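Local structure of SAM-dependent methyltransferase (Geobacter sulfurreducens, 5BP7) at residues A181-T184 and S185-L188; G251-S255 and Y256-Y260. The protein binds S-adenosyl-L-homocysteine and probably transfers methyl groups from S-adenosylmethionine to a substrate not yet identified. All blocks are in the same frame, centred on the assembly; numbering follows the deposited sequence.

Both contacts are local: contact 1 is a loop turn between helices 173-178 and 190-199, contact 2 joins successive turns at the end of helix 239-260. Their centres are about 15 Å apart and their nearest atoms about 7 Å, so they do not touch; helix 173-178 lies against both, through E173 and A176 for contact 1 and V175 for contact 2. Neither contains a residue of the S-adenosyl-L-homocysteine pocket. The side chain of F187 is about 8 Å from that of W137, which binds S-adenosyl-L-homocysteine, and about 13 Å from the ligand itself; T257 is about 11 Å from N41, another binding residue, side chain to side chain.

Contact 1: residues A181-T184 and S185-L188; sequences ANST and SDFL
The backbone folds from S183 to D186 in a type I beta turn, with T184 (phi/psi -62°/-29°) and S185 at its two corners. D186 N closes it on S183 O at 3.2 Å. The turn belongs to the loop that follows strand 157-166 and helix 173-178 in the Rossmann-like methyltransferase fold, and it leads on toward helix 190-199.

D186 then grips the chain a second time through its side chain. With CG beside its own backbone N (chi1 -73°), the carboxylate folds back toward the backbone of N182 and S183, and OD2 takes a hydrogen bond from N182 N at 2.9 Å. The bond is bent, and the N-H comes from above the carboxylate plane. One residue thus tethers the chain by its main chain and its side chain together, drawing N182 and S183 in around the bend. D186 OD1 lies 3.5 Å from S183 O, two acceptors whose approach is probably mildly repulsive.

Beside the carboxylate is a small apolar patch: A181 CB packs obliquely on the ring of F187, 3.8 Å from CE2, while D186 CB sits over the centre of one ring face. Two backbone atoms of T184 are held from outside: T184 N donates to E173 OE2, and T184 O accepts from W166 NE1. W166 also packs edge-to-face with F187 and shares backbone bonds with L188, so the turn is moored to the end of strand 157-166.

The hydroxyls of the two serines flanking T184 meet, S183 OG lying 3.2 Å from S185 OG in a hydrogen bond.

Contact 2: residues G251-S255 and Y256-Y260; sequences GRYAS and YTREY
R252 and T257 meet on the closely packed flank of helix 239-260: R252 NH1 donates to T257 OG1 at 2.8 Å in a nearly straight bond within the guanidinium plane. The bend at chi3 (54°) turns the group in across the helix toward T257; NH1 also reaches G178 O, and NE pairs with E249. Beside it, the ring of Y253 lies across T257, CD1 being 3.8 Å from T257 CB, while R258 CB covers one face off-centre as a CH-pi contact. The backbone widens here into a pi-type turn, R258 N bonding to Y253 O at 2.9 Å, whereas Y256 N keeps the ordinary alpha-helical bond to R252 O.

Another flank is looser. A254 and S255 are exposed, and S255 OG turns back onto G251 O at 2.9 Å, sharing that oxygen with S255 N, each donor on its own face of the carbonyl plane.

Y253 and T257 press on W215 of helix 212-232, where D216 OD1 hydrogen-bonds Y253 OH and forms a salt bridge with R258 NE. Y256 and Y260 rest on V175 of helix 173-178, and the helix then runs straight into strand 261-270.

Contact 1: residues A181-T184 and S185-L188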
# COMPACT_ATOMS: atom_id res chain seq x y z
N ALA A 181 -15.74 0.54 2.20
CA ALA A 181 -15.65 0.20 3.63
C ALA A 181 -16.84 -0.67 4.03
O ALA A 181 -17.93 -0.57 3.46
CB ALA A 181 -15.61 1.44 4.50
N ASN A 182 -16.63 -1.54 5.01
CA ASN A 182 -17.72 -2.33 5.59
C ASN A 182 -18.69 -1.44 6.35
O ASN A 182 -19.91 -1.60 6.25
CB ASN A 182 -17.17 -3.41 6.54
CG ASN A 182 -16.79 -4.69 5.80
OD1 ASN A 182 -17.53 -5.15 4.92
ND2 ASN A 182 -15.65 -5.28 6.14
N SER A 183 -18.12 -0.49 7.09
CA SER A 183 -18.87 0.37 7.99
C SER A 183 -18.17 1.73 8.16
O SER A 183 -16.99 1.89 7.83
CB SER A 183 -19.04 -0.35 9.34
OG SER A 183 -19.29 0.55 10.40
N THR A 184 -18.92 2.72 8.65
CA THR A 184 -18.37 4.07 8.91
C THR A 184 -17.26 4.04 9.96
O THR A 184 -16.34 4.86 9.91
CB THR A 184 -19.46 5.11 9.31
OG1 THR A 184 -20.18 4.67 10.47
CG2 THR A 184 -20.45 5.33 8.16
N SER A 185 -17.31 3.08 10.89
CA SER A 185 -16.29 2.95 11.93
C SER A 185 -14.95 2.33 11.47
O SER A 185 -14.01 2.33 12.24
CB SER A 185 -16.84 2.18 13.13
OG SER A 185 -17.12 0.84 12.77
N ASP A 186 -14.88 1.82 10.23
CA ASP A 186 -13.64 1.25 9.69
C ASP A 186 -12.48 2.24 9.69
O ASP A 186 -11.34 1.85 9.91
CB ASP A 186 -13.82 0.76 8.23
CG ASP A 186 -14.63 -0.52 8.11
OD1 ASP A 186 -15.32 -0.92 9.08
OD2 ASP A 186 -14.62 -1.11 7.00
N PHE A 187 -12.78 3.51 9.42
CA PHE A 187 -11.76 4.54 9.33
C PHE A 187 -12.07 5.70 10.25
O PHE A 187 -13.15 5.80 10.78
CB PHE A 187 -11.65 5.05 7.89
CG PHE A 187 -11.45 3.93 6.89
CD1 PHE A 187 -10.41 3.00 7.06
CD2 PHE A 187 -12.29 3.79 5.79
CE1 PHE A 187 -10.23 1.95 6.18
CE2 PHE A 187 -12.10 2.75 4.90
CZ PHE A 187 -11.08 1.82 5.09
N LEU A 188 -11.06 6.52 10.47
CA LEU A 188 -11.16 7.67 11.35
C LEU A 188 -10.93 8.93 10.55
O LEU A 188 -10.39 8.88 9.45
CB LEU A 188 -10.11 7.58 12.43
CG LEU A 188 -10.21 6.36 13.38
CD1 LEU A 188 -8.95 6.22 14.20
CD2 LEU A 188 -11.42 6.46 14.28

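Contact 2: residues G251-S255 and Y256-Y260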
# COMPACT_ATOMS: atom_id res chain seq x y z
N GLY A 251 -18.14 6.10 -12.06
CA GLY A 251 -19.18 6.76 -11.28
C GLY A 251 -19.06 6.54 -9.77
O GLY A 251 -19.21 7.47 -8.99
N ARG A 252 -18.84 5.29 -9.36
CA ARG A 252 -18.73 4.97 -7.93
C ARG A 252 -17.54 5.73 -7.34
O ARG A 252 -17.67 6.35 -6.29
CB ARG A 252 -18.58 3.45 -7.67
CG ARG A 252 -18.61 3.02 -6.19
CD ARG A 252 -17.82 1.75 -5.87
NE ARG A 252 -16.44 1.85 -6.34
CZ ARG A 252 -15.48 2.60 -5.77
NH1 ARG A 252 -15.72 3.32 -4.67
NH2 ARG A 252 -14.26 2.64 -6.31
N TYR A 253 -16.41 5.62 -8.01
CA TYR A 253 -15.17 6.28 -7.58
C TYR A 253 -15.38 7.79 -7.38
O TYR A 253 -15.11 8.33 -6.31
CB TYR A 253 -14.03 6.00 -8.57
CG TYR A 253 -12.85 6.90 -8.33
CD1 TYR A 253 -12.12 6.79 -7.15
CD2 TYR A 253 -12.52 7.92 -9.24
CE1 TYR A 253 -11.08 7.67 -6.87
CE2 TYR A 253 -11.45 8.78 -8.97
CZ TYR A 253 -10.74 8.65 -7.78
OH TYR A 253 -9.72 9.50 -7.46
N ALA A 254 -15.90 8.45 -8.41
CA ALA A 254 -16.08 9.90 -8.39
C ALA A 254 -17.12 10.32 -7.36
O ALA A 254 -16.99 11.35 -6.73
CB ALA A 254 -16.46 10.41 -9.77
N SER A 255 -18.17 9.53 -7.18
CA SER A 255 -19.24 9.87 -6.25
C SER A 255 -18.87 9.65 -4.79
O SER A 255 -19.36 10.38 -3.94
CB SER A 255 -20.49 9.09 -6.57
OG SER A 255 -20.97 9.49 -7.86
N TYR A 256 -18.08 8.62 -4.49
CA TYR A 256 -17.88 8.18 -3.12
C TYR A 256 -16.43 8.36 -2.72
O TYR A 256 -16.13 9.24 -1.96
CB TYR A 256 -18.35 6.73 -2.92
CG TYR A 256 -19.83 6.49 -3.14
CD1 TYR A 256 -20.77 6.91 -2.18
CD2 TYR A 256 -20.30 5.84 -4.27
CE1 TYR A 256 -22.13 6.70 -2.35
CE2 TYR A 256 -21.66 5.61 -4.45
CZ TYR A 256 -22.57 6.03 -3.48
OH TYR A 256 -23.95 5.82 -3.60
N THR A 257 -15.54 7.53 -3.24
CA THR A 257 -14.13 7.50 -2.82
C THR A 257 -13.44 8.85 -2.95
O THR A 257 -12.90 9.38 -1.98
CB THR A 257 -13.36 6.47 -3.62
OG1 THR A 257 -13.98 5.19 -3.47
CG2 THR A 257 -11.92 6.39 -3.18
N ARG A 258 -13.54 9.46 -4.13
CA ARG A 258 -12.78 10.66 -4.42
C ARG A 258 -13.10 11.79 -3.45
O ARG A 258 -12.19 12.52 -3.04
CB ARG A 258 -13.01 11.12 -5.85
CG ARG A 258 -11.94 12.07 -6.37
CD ARG A 258 -12.10 12.34 -7.87
NE ARG A 258 -10.90 12.95 -8.42
CZ ARG A 258 -10.57 14.25 -8.32
NH1 ARG A 258 -11.38 15.11 -7.72
NH2 ARG A 258 -9.41 14.68 -8.82
N GLU A 259 -14.38 11.92 -3.08
CA GLU A 259 -14.81 12.97 -2.16
C GLU A 259 -14.65 12.64 -0.67
O GLU A 259 -14.34 13.53 0.11
CB GLU A 259 -16.27 13.34 -2.45
CG GLU A 259 -16.40 14.13 -3.76
CD GLU A 259 -15.75 15.51 -3.66
OE1 GLU A 259 -16.34 16.36 -2.96
OE2 GLU A 259 -14.62 15.72 -4.21
N TYR A 260 -14.83 11.39 -0.28
CA TYR A 260 -14.94 11.02 1.14
C TYR A 260 -13.70 10.39 1.74
O TYR A 260 -13.46 10.53 2.94
CB TYR A 260 -16.15 10.11 1.38
CG TYR A 260 -17.47 10.85 1.30
CD1 TYR A 260 -17.97 11.54 2.42
CD2 TYR A 260 -18.21 10.90 0.12
CE1 TYR A 260 -19.16 12.24 2.37
CE2 TYR A 260 -19.41 11.60 0.05
CZ TYR A 260 -19.88 12.26 1.18
OH TYR A 260 -21.07 12.97 1.13